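ProQ/FinO domain-containing protein (Neisseria meningitidis, PDB 3MW6) probably binds RNA, as a member of the FinO family of RNA chaperones. Local coordinates at residues Lys42-Leu47 against Arg77-Lys82. Residues are numbered along the deposited sequence; the frame is centred on the assembly and turned at random. Where two conformers were deposited one is given.
Sequences KRFKPL and RPRYLK
Phe44 lies against the extended side chain of Arg79, whose aliphatic CG and CD cover the ring face while its guanidinium overlaps the ring only on the CD1 side. Arg79 can be followed outward from the helix that begins at Pro78. Its CB only grazes the ring, near CD2 and CE2 of Phe44. CG comes down on CG of Phe44 at 3.6 Å. CD then makes a CH-pi contact over the face, 3.7 Å from the ring centroid and displaced toward the rim. NE reaches CD1 of Phe44 at 3.3 Å, CZ follows over the same atom, and NH1 lies about equally near CD1 and CE1. At the tip, NH2 passes Lys42 O at 3.8 Å. The first torsion sets CG anti to the backbone N, and the chain, extended from CG to NE, carries the guanidinium to the CD1 side of the ring, the two planes 24° apart.

Arg77 treats the same ring differently. Its guanidinium stands nearly upright to it, the planes 81° apart, and CZ of Phe44 points onto the centre of the guanidinium face, with Arg77 NH1 3.5 Å from that carbon.

Beyond the phenyl ring, Leu47 N donates a nearly straight hydrogen bond to Tyr80 OH (3.1 Å, 171°). The hydroxyl also bonds Glu104 of the second subunit, so one buried oxygen links the loop, the helix and the dimer partner.

Phe44, at positive phi, is the C' residue of the Schellman motif ending helix 39-42, and its CB points toward residues 77-82. His74 of helix 64-76 stacks on Phe44 and also meets the Tyr80 ring, while Pro46 pairs through its backbone with Phe91 of strand 89-91. Residues 43-47 thus leave helix 39-42, pass the start of helix 78-86 and lie beside strand 89-91 on the way to helix 51-58.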
loop_
_atom_site.group_PDB
_atom_site.type_symbol
_atom_site.label_atom_id
_atom_site.label_comp_id
_atom_site.label_asym_id
_atom_site.label_seq_id
_atom_site.Cartn_x
_atom_site.Cartn_y
_atom_site.Cartn_z
ATOM N N LYS A 42 5.281 10.605 -11.712
ATOM C CA LYS A 42 6.539 11.340 -11.730
ATOM C C LYS A 42 6.867 11.887 -10.343
ATOM O O LYS A 42 8.032 11.961 -9.944
ATOM C CB LYS A 42 6.464 12.473 -12.775
ATOM C CG LYS A 42 7.657 13.419 -12.794
ATOM C CD LYS A 42 7.385 14.669 -13.676
ATOM C CE LYS A 42 7.443 14.375 -15.182
ATOM N NZ LYS A 42 6.099 14.174 -15.813
ATOM N N ARG A 43 5.830 12.255 -9.599
ATOM C CA ARG A 43 6.018 12.838 -8.273
ATOM C C ARG A 43 5.765 11.863 -7.114
ATOM O O ARG A 43 5.763 12.261 -5.957
ATOM C CB ARG A 43 5.156 14.094 -8.128
ATOM C CG ARG A 43 5.688 15.268 -8.929
ATOM C CD ARG A 43 4.622 15.869 -9.823
ATOM N NE ARG A 43 3.616 16.613 -9.069
ATOM C CZ ARG A 43 3.288 17.877 -9.307
ATOM N NH1 ARG A 43 3.889 18.543 -10.286
ATOM N NH2 ARG A 43 2.357 18.472 -8.569
ATOM N N PHE A 44 5.565 10.583 -7.428
ATOM C CA PHE A 44 5.384 9.556 -6.398
ATOM C C PHE A 44 4.348 9.955 -5.365
ATOM O O PHE A 44 4.640 10.034 -4.171
ATOM C CB PHE A 44 6.725 9.222 -5.709
ATOM C CG PHE A 44 7.647 8.400 -6.559
ATOM C CD1 PHE A 44 8.437 8.998 -7.526
ATOM C CD2 PHE A 44 7.702 7.021 -6.409
ATOM C CE1 PHE A 44 9.275 8.238 -8.333
ATOM C CE2 PHE A 44 8.544 6.251 -7.201
ATOM C CZ PHE A 44 9.330 6.865 -8.170
ATOM N N LYS A 45 3.131 10.212 -5.817
ATOM C CA LYS A 45 2.052 10.442 -4.875
ATOM C C LYS A 45 1.395 9.107 -4.586
ATOM O O LYS A 45 1.393 8.218 -5.433
ATOM C CB LYS A 45 1.028 11.401 -5.465
ATOM C CG LYS A 45 1.583 12.791 -5.770
ATOM C CD LYS A 45 0.520 13.649 -6.412
ATOM C CE LYS A 45 0.730 15.119 -6.136
ATOM N NZ LYS A 45 -0.404 15.927 -6.688
ATOM N N PRO A 46 0.834 8.958 -3.385
ATOM C CA PRO A 46 0.069 7.745 -3.104
ATOM C C PRO A 46 -1.011 7.546 -4.181
ATOM O O PRO A 46 -1.760 8.476 -4.459
ATOM C CB PRO A 46 -0.559 8.049 -1.744
ATOM C CG PRO A 46 0.393 8.991 -1.088
ATOM C CD PRO A 46 0.877 9.877 -2.235
ATOM N N LEU A 47 -1.068 6.357 -4.779
ATOM C CA LEU A 47 -1.967 6.063 -5.886
ATOM C C LEU A 47 -3.323 5.518 -5.433
ATOM O O LEU A 47 -3.414 4.699 -4.509
ATOM C CB LEU A 47 -1.308 5.059 -6.838
ATOM C CG LEU A 47 0.003 5.571 -7.449
ATOM C CD1 LEU A 47 0.783 4.453 -8.150
ATOM C CD2 LEU A 47 -0.283 6.728 -8.424
ATOM N N ARG A 77 9.519 0.741 -4.860
ATOM C CA ARG A 77 10.577 1.709 -4.651
ATOM C C ARG A 77 10.442 2.382 -3.294
ATOM O O ARG A 77 9.344 2.694 -2.849
ATOM C CB ARG A 77 10.604 2.734 -5.788
ATOM C CG ARG A 77 10.834 2.073 -7.138
ATOM C CD ARG A 77 10.815 3.047 -8.283
ATOM N NE ARG A 77 11.847 4.069 -8.145
ATOM C CZ ARG A 77 12.120 4.985 -9.071
ATOM N NH1 ARG A 77 11.438 4.999 -10.218
ATOM N NH2 ARG A 77 13.076 5.885 -8.854
ATOM N N PRO A 78 11.576 2.569 -2.617
ATOM C CA PRO A 78 11.657 3.292 -1.347
ATOM C C PRO A 78 10.920 4.637 -1.410
ATOM O O PRO A 78 10.200 5.013 -0.475
ATOM C CB PRO A 78 13.165 3.511 -1.171
ATOM C CG PRO A 78 13.793 2.333 -1.900
ATOM C CD PRO A 78 12.889 2.080 -3.083
ATOM N N ARG A 79 11.091 5.352 -2.510
ATOM C CA ARG A 79 10.442 6.654 -2.655
ATOM C C ARG A 79 8.905 6.558 -2.575
ATOM O O ARG A 79 8.246 7.425 -2.006
ATOM C CB ARG A 79 10.902 7.336 -3.943
ATOM C CG ARG A 79 10.314 8.701 -4.126
ATOM C CD ARG A 79 10.989 9.451 -5.270
ATOM N NE ARG A 79 10.329 10.730 -5.495
ATOM C CZ ARG A 79 10.511 11.498 -6.562
ATOM N NH1 ARG A 79 11.345 11.124 -7.525
ATOM N NH2 ARG A 79 9.854 12.644 -6.660
ATOM N N TYR A 80 8.338 5.484 -3.112
ATOM C CA TYR A 80 6.902 5.249 -2.972
ATOM C C TYR A 80 6.504 4.899 -1.531
ATOM O O TYR A 80 5.561 5.472 -0.964
ATOM C CB TYR A 80 6.430 4.159 -3.932
ATOM C CG TYR A 80 4.927 4.078 -3.969
ATOM C CD1 TYR A 80 4.186 5.100 -4.536
ATOM C CD2 TYR A 80 4.246 2.997 -3.412
ATOM C CE1 TYR A 80 2.803 5.058 -4.567
ATOM C CE2 TYR A 80 2.843 2.949 -3.442
ATOM C CZ TYR A 80 2.134 3.991 -4.022
ATOM O OH TYR A 80 0.754 3.973 -4.073
ATOM N N LEU A 81 7.225 3.968 -0.925
ATOM C CA LEU A 81 6.957 3.630 0.470
ATOM C C LEU A 81 7.059 4.873 1.351
ATOM O O LEU A 81 6.278 5.073 2.285
ATOM C CB LEU A 81 7.947 2.567 0.957
ATOM C CG LEU A 81 7.853 1.250 0.193
ATOM C CD1 LEU A 81 8.911 0.254 0.660
ATOM C CD2 LEU A 81 6.465 0.676 0.387
ATOM N N LYS A 82 8.046 5.703 1.058
ATOM C CA LYS A 82 8.256 6.931 1.816
ATOM C C LYS A 82 7.036 7.859 1.641
ATOM O O LYS A 82 6.632 8.543 2.575
ATOM C CB LYS A 82 9.550 7.598 1.346
ATOM C CG LYS A 82 10.089 8.658 2.243
ATOM C CD LYS A 82 11.598 8.800 2.038
ATOM C CE LYS A 82 11.963 9.080 0.583
ATOM N NZ LYS A 82 11.603 10.467 0.146
#